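PDB 2R0X: possible flavin reductase from Haemophilus somnus 129PT, which probably binds FMN and may act as an NADPH-dependent flavin reductase of the split-barrel type. Local coordinates for residues A[77-80]-A[81-85]. Residues are numbered along the deposited sequence; the frame is centred on the assembly and turned at random. Where two conformers were deposited one is given.
Sequences QSSL and SNIFA
Leu80 and Phe84, one helical turn apart, lie side by side on the buried face of the short helix 78-84 and point the same way. Starting from the backbone of the leucine, CB stands 3.2 Å from Ser81 N, a spacing set by the helical backbone of Leu80 and not by packing. Its CG swings to the position opposite the backbone N (chi1 -162°), which carries it alongside Phe84, 4.1 Å from CD1 of that ring. The branch CD1 then makes the apolar contact, 4.0 Å from Phe84 CE1. A branched aliphatic chain suits this place because it also packs on Ile21 of strand 17-25 and Leu109 of strand 108-109. The flat Phe84 ring reaches the same Ile21 and meets Phe94 edge-to-face; Leu80 O lies at the edge of the ring, in its plane, 3.6 Å from Phe84 CD1.

Four backbone hydrogen bonds, each from residue i+4 to residue i, run the length of the helix, beginning at the N-cap residue Gln77, whose O accepts from Ser81 N at 3.1 Å. They continue through Ser78 and Ser79 to Leu80 O, which receives Phe84 N at 3.0 Å. Ile83 brings its CG1 methylene to 3.4 Å from Ser79 O and its CD1 methyl to 3.6 Å from Ser79 O, which already accepts Ile83 N, while the small serine sits at the surface. Ser81 and Asn82 put short polar ends where Tyr155 can use them: its OH is hydrogen-bonded to both Ser81 OG and Asn82 OD1.

The chemistry is that of an amphipathic helix laid against the barrel: hydrocarbon packing of Leu80 and Phe84 on Ile21 probably helps hold its inner face, and the polar links to Tyr155 probably limit its rotation about its own axis.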
ATOM      1  N   GLN A  77      17.258   9.252  -0.936  1.00  7.23           N
ATOM      2  CA  GLN A  77      17.063   8.933  -2.349  1.00  7.05           C
ATOM      3  C   GLN A  77      15.885   9.644  -3.013  1.00  6.92           C
ATOM      4  O   GLN A  77      15.300   9.158  -3.972  1.00  7.71           O
ATOM      5  CB  GLN A  77      16.949   7.404  -2.502  1.00  7.19           C
ATOM      6  CG  GLN A  77      18.274   6.731  -2.230  1.00  7.58           C
ATOM      7  CD  GLN A  77      18.208   5.219  -2.212  1.00  6.35           C
ATOM      8  OE1 GLN A  77      17.346   4.600  -1.581  1.00  6.79           O
ATOM      9  NE2 GLN A  77      19.204   4.564  -2.845  1.00  7.82           N
ATOM     10  N   SER A  78      15.520  10.830  -2.521  1.00  7.67           N
ATOM     11  CA  SER A  78      14.417  11.548  -3.126  1.00  8.52           C
ATOM     12  C   SER A  78      14.680  12.041  -4.552  1.00  7.75           C
ATOM     13  O   SER A  78      13.751  12.085  -5.352  1.00  7.97           O
ATOM     14  CB  SER A  78      13.959  12.709  -2.250  1.00 10.59           C
ATOM     15  OG  SER A  78      14.926  13.715  -2.103  1.00 11.32           O
ATOM     16  N   SER A  79      15.915  12.426  -4.909  0.50  8.33           N
ATOM     17  CA  SER A  79      16.191  12.789  -6.306  0.50  8.80           C
ATOM     18  C   SER A  79      15.959  11.578  -7.187  0.50  7.78           C
ATOM     19  O   SER A  79      15.331  11.687  -8.227  0.50  8.03           O
ATOM     20  CB  SER A  79      17.601  13.382  -6.488  0.50 10.66           C
ATOM     21  OG  SER A  79      17.919  13.615  -7.850  0.70 15.89           O
ATOM     22  N   LEU A  80      16.419  10.412  -6.746  1.00  7.92           N
ATOM     23  CA  LEU A  80      16.244   9.210  -7.548  1.00  8.32           C
ATOM     24  C   LEU A  80      14.754   8.920  -7.762  1.00  7.44           C
ATOM     25  O   LEU A  80      14.324   8.510  -8.853  1.00  7.82           O
ATOM     26  CB  LEU A  80      16.992   8.041  -6.923  1.00  9.55           C
ATOM     27  CG  LEU A  80      17.254   6.881  -7.845  1.00 10.82           C
ATOM     28  CD1 LEU A  80      18.218   7.264  -8.973  1.00 10.22           C
ATOM     29  CD2 LEU A  80      17.822   5.758  -6.982  1.00 12.65           C
ATOM     30  N   SER A  81      13.956   9.095  -6.712  1.00  7.51           N
ATOM     31  CA  SER A  81      12.518   8.975  -6.817  1.00  7.33           C
ATOM     32  C   SER A  81      11.973   9.868  -7.933  1.00  6.73           C
ATOM     33  O   SER A  81      11.205   9.433  -8.816  1.00  6.96           O
ATOM     34  CB  SER A  81      11.878   9.372  -5.491  1.00  7.57           C
ATOM     35  OG  SER A  81      10.476   9.382  -5.595  1.00  9.10           O
ATOM     36  N   ASN A  82      12.352  11.143  -7.928  1.00  7.43           N
ATOM     37  CA  ASN A  82      11.900  12.045  -8.970  1.00  7.94           C
ATOM     38  C   ASN A  82      12.373  11.607 -10.343  1.00  6.86           C
ATOM     39  O   ASN A  82      11.607  11.668 -11.311  1.00  7.18           O
ATOM     40  CB  ASN A  82      12.383  13.480  -8.669  1.00  8.30           C
ATOM     41  CG  ASN A  82      11.664  14.115  -7.497  1.00 10.33           C
ATOM     42  OD1 ASN A  82      10.662  13.592  -7.000  1.00 11.66           O
ATOM     43  ND2 ASN A  82      12.155  15.281  -7.070  1.00 13.05           N
ATOM     44  N   ILE A  83      13.613  11.190 -10.473  1.00  7.07           N
ATOM     45  CA  ILE A  83      14.138  10.776 -11.752  1.00  7.87           C
ATOM     46  C   ILE A  83      13.351   9.599 -12.348  1.00  7.19           C
ATOM     47  O   ILE A  83      13.048   9.585 -13.547  1.00  7.73           O
ATOM     48  CB  ILE A  83      15.639  10.422 -11.575  1.00  7.82           C
ATOM     49  CG1 ILE A  83      16.453  11.715 -11.439  1.00  8.52           C
ATOM     50  CG2 ILE A  83      16.158   9.483 -12.689  1.00  8.70           C
ATOM     51  CD1 ILE A  83      17.830  11.468 -10.831  1.00 10.47           C
ATOM     52  N   PHE A  84      13.012   8.636 -11.511  1.00  6.49           N
ATOM     53  CA  PHE A  84      12.257   7.477 -11.965  1.00  6.49           C
ATOM     54  C   PHE A  84      10.737   7.691 -12.100  1.00  7.18           C
ATOM     55  O   PHE A  84      10.017   6.814 -12.522  1.00  7.65           O
ATOM     56  CB  PHE A  84      12.586   6.256 -11.103  1.00  6.76           C
ATOM     57  CG  PHE A  84      13.803   5.504 -11.577  1.00  6.41           C
ATOM     58  CD1 PHE A  84      15.072   5.850 -11.160  1.00  7.11           C
ATOM     59  CD2 PHE A  84      13.627   4.395 -12.411  1.00  7.43           C
ATOM     60  CE1 PHE A  84      16.169   5.125 -11.645  1.00  7.63           C
ATOM     61  CE2 PHE A  84      14.723   3.698 -12.844  1.00  7.79           C
ATOM     62  CZ  PHE A  84      15.999   4.064 -12.429  1.00  8.03           C
ATOM     63  N   ALA A  85      10.295   8.908 -11.815  1.00  7.74           N
ATOM     64  CA  ALA A  85       8.915   9.351 -12.067  1.00  9.00           C
ATOM     65  C   ALA A  85       8.795  10.269 -13.256  1.00  9.86           C
ATOM     66  O   ALA A  85       7.705  10.781 -13.506  1.00 12.48           O
ATOM     67  CB  ALA A  85       8.390  10.082 -10.813  1.00  9.49           C
TER